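Local coordinates for MutT related protein (Methanosarcina mazei, PDB 3GRN), which probably acts as a Nudix-family hydrolase of the MutT type, its substrate not established, at residues L23-S28 and W60-I65. Numbering follows the deposited sequence.
Sequences LLLRRS and WEETGI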
loop_
_atom_site.group_PDB
_atom_site.type_symbol
_atom_site.label_atom_id
_atom_site.label_comp_id
_atom_site.label_asym_id
_atom_site.label_seq_id
_atom_site.Cartn_x
_atom_site.Cartn_y
_atom_site.Cartn_z
ATOM N N LEU A 23 -5.541 -14.975 11.657
ATOM C CA LEU A 23 -5.175 -13.563 11.715
ATOM C C LEU A 23 -6.137 -12.715 10.896
ATOM O O LEU A 23 -6.226 -12.870 9.664
ATOM C CB LEU A 23 -3.735 -13.362 11.205
ATOM C CG LEU A 23 -3.213 -11.912 11.228
ATOM C CD1 LEU A 23 -3.320 -11.231 12.593
ATOM C CD2 LEU A 23 -1.787 -11.815 10.654
ATOM N N LEU A 24 -6.848 -11.815 11.581
ATOM C CA LEU A 24 -7.659 -10.799 10.903
ATOM C C LEU A 24 -7.104 -9.403 11.184
ATOM O O LEU A 24 -6.508 -9.166 12.234
ATOM C CB LEU A 24 -9.133 -10.861 11.309
ATOM C CG LEU A 24 -9.820 -12.215 11.271
ATOM C CD1 LEU A 24 -11.298 -12.028 11.582
ATOM C CD2 LEU A 24 -9.643 -12.877 9.936
ATOM N N LEU A 25 -7.313 -8.492 10.246
ATOM C CA LEU A 25 -6.806 -7.129 10.356
ATOM C C LEU A 25 -7.958 -6.174 10.110
ATOM O O LEU A 25 -8.768 -6.414 9.223
ATOM C CB LEU A 25 -5.773 -6.892 9.259
ATOM C CG LEU A 25 -4.639 -7.901 9.106
ATOM C CD1 LEU A 25 -3.766 -7.474 7.900
ATOM C CD2 LEU A 25 -3.830 -7.935 10.359
ATOM N N ARG A 26 -8.021 -5.083 10.870
ATOM C CA ARG A 26 -9.058 -4.075 10.625
ATOM C C ARG A 26 -8.514 -2.931 9.804
ATOM O O ARG A 26 -7.519 -2.342 10.183
ATOM C CB ARG A 26 -9.653 -3.565 11.934
ATOM C CG ARG A 26 -10.839 -2.647 11.683
ATOM C CD ARG A 26 -11.723 -2.490 12.884
ATOM N NE ARG A 26 -11.294 -1.401 13.744
ATOM C CZ ARG A 26 -11.586 -0.110 13.563
ATOM N NH1 ARG A 26 -11.134 0.783 14.431
ATOM N NH2 ARG A 26 -12.305 0.312 12.521
ATOM N N ARG A 27 -9.196 -2.590 8.715
ATOM C CA ARG A 27 -8.734 -1.625 7.730
ATOM C C ARG A 27 -8.809 -0.192 8.267
ATOM O O ARG A 27 -9.693 0.115 9.057
ATOM C CB ARG A 27 -9.569 -1.729 6.460
ATOM C CG ARG A 27 -9.461 -3.071 5.745
ATOM C CD ARG A 27 -10.438 -3.189 4.556
ATOM N NE ARG A 27 -10.157 -2.241 3.472
ATOM C CZ ARG A 27 -9.227 -2.408 2.531
ATOM N NH1 ARG A 27 -8.463 -3.493 2.523
ATOM N NH2 ARG A 27 -9.045 -1.479 1.598
ATOM N N SER A 28 -7.879 0.661 7.824
ATOM C CA SER A 28 -7.872 2.064 8.256
ATOM C C SER A 28 -9.052 2.835 7.659
ATOM O O SER A 28 -9.622 2.427 6.627
ATOM C CB SER A 28 -6.571 2.752 7.890
ATOM O OG SER A 28 -6.494 2.986 6.498
ATOM N N TRP A 60 3.902 -9.673 3.998
ATOM C CA TRP A 60 5.052 -8.974 4.600
ATOM C C TRP A 60 4.769 -7.495 4.848
ATOM O O TRP A 60 4.979 -7.008 5.963
ATOM C CB TRP A 60 6.376 -9.128 3.866
ATOM C CG TRP A 60 7.481 -8.666 4.836
ATOM C CD1 TRP A 60 7.972 -9.366 5.925
ATOM C CD2 TRP A 60 8.116 -7.387 4.874
ATOM N NE1 TRP A 60 8.903 -8.603 6.601
ATOM C CE2 TRP A 60 9.010 -7.390 5.979
ATOM C CE3 TRP A 60 8.035 -6.238 4.075
ATOM C CZ2 TRP A 60 9.822 -6.301 6.289
ATOM C CZ3 TRP A 60 8.842 -5.152 4.402
ATOM C CH2 TRP A 60 9.722 -5.194 5.492
ATOM N N GLU A 61 4.219 -6.800 3.846
ATOM C CA GLU A 61 4.015 -5.358 3.971
ATOM C C GLU A 61 2.946 -5.004 4.983
ATOM O O GLU A 61 3.038 -3.975 5.631
ATOM C CB GLU A 61 3.690 -4.728 2.617
ATOM C CG GLU A 61 4.838 -4.837 1.647
ATOM C CD GLU A 61 4.639 -4.006 0.393
ATOM O OE1 GLU A 61 3.544 -3.402 0.228
ATOM O OE2 GLU A 61 5.590 -3.979 -0.424
ATOM N N GLU A 62 1.956 -5.894 5.164
ATOM C CA GLU A 62 0.843 -5.584 6.058
ATOM C C GLU A 62 1.065 -5.995 7.505
ATOM O O GLU A 62 0.428 -5.456 8.414
ATOM C CB GLU A 62 -0.430 -6.233 5.545
ATOM C CG GLU A 62 -0.832 -5.641 4.190
ATOM C CD GLU A 62 -2.072 -6.230 3.616
ATOM O OE1 GLU A 62 -2.551 -7.253 4.132
ATOM O OE2 GLU A 62 -2.557 -5.651 2.626
ATOM N N THR A 63 1.912 -7.010 7.700
ATOM C CA THR A 63 2.021 -7.648 9.020
ATOM C C THR A 63 3.458 -7.886 9.503
ATOM O O THR A 63 3.653 -8.222 10.666
ATOM C CB THR A 63 1.332 -9.039 9.063
ATOM O OG1 THR A 63 2.121 -9.981 8.334
ATOM C CG2 THR A 63 -0.147 -9.024 8.530
ATOM N N GLY A 64 4.454 -7.764 8.630
ATOM C CA GLY A 64 5.847 -8.063 9.042
ATOM C C GLY A 64 6.193 -9.552 8.961
ATOM O O GLY A 64 7.343 -9.945 9.214
ATOM N N ILE A 65 5.203 -10.387 8.638
ATOM C CA ILE A 65 5.396 -11.836 8.559
ATOM C C ILE A 65 6.029 -12.250 7.245
ATOM O O ILE A 65 5.554 -11.880 6.169
ATOM C CB ILE A 65 4.062 -12.611 8.809
ATOM C CG1 ILE A 65 3.556 -12.316 10.233
ATOM C CG2 ILE A 65 4.226 -14.153 8.591
ATOM C CD1 ILE A 65 2.141 -12.735 10.505
#
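Thr-63 sets its methyl against two leucines of strand 22-27: CG2 lies 3.9 Å from Leu-23 CD2, tip to tip, and 4.0 Å from CD1 of Leu-25, whose side chain runs at about a right angle to that of the threonine. In Leu-23, CG lies anti to the backbone N (chi1 -179°), which carries CD2 to both Thr-63 CG2 and Ile-65 CD1, the latter 4.0 Å away and also met tip to tip. Leu-25 CD1 packs in addition against Glu-62 OE1, 4.0 Å away, an apolar touch on an oxygen that accepts a hydrogen bond from the backbone N of Gly-42.

The hydroxyl of Thr-63 turns back into its own chain. OG1 accepts from Ile-65 N at 3.1 Å with an N-H...O angle of 157°, an ST turn, and is also hydrogen-bonded to Val-59 O; these two bonds probably hold the side-chain rotation that presents CG2 to the leucines. An alanine here would probably leave Ile-65 N without this acceptor and open a gap over Leu-23 CD2 and Leu-25 CD1. Farther out, Trp-110 and Pro-41 touch Leu-23, while His-105 and Tyr-108 touch Leu-25.

Residues 43-64 match the Nudix box, and the contact joins the C-terminal part of helix 51-63 to strand 22-27 of the mixed sheet, in the Nudix fold. With no hydrogen bond linking the two segments, it rests mainly on methyl groups, with one carboxylate oxygen at its border, while Thr-63 OG1 and Glu-62 OE1 have their hydrogen bonds away from the strand segment.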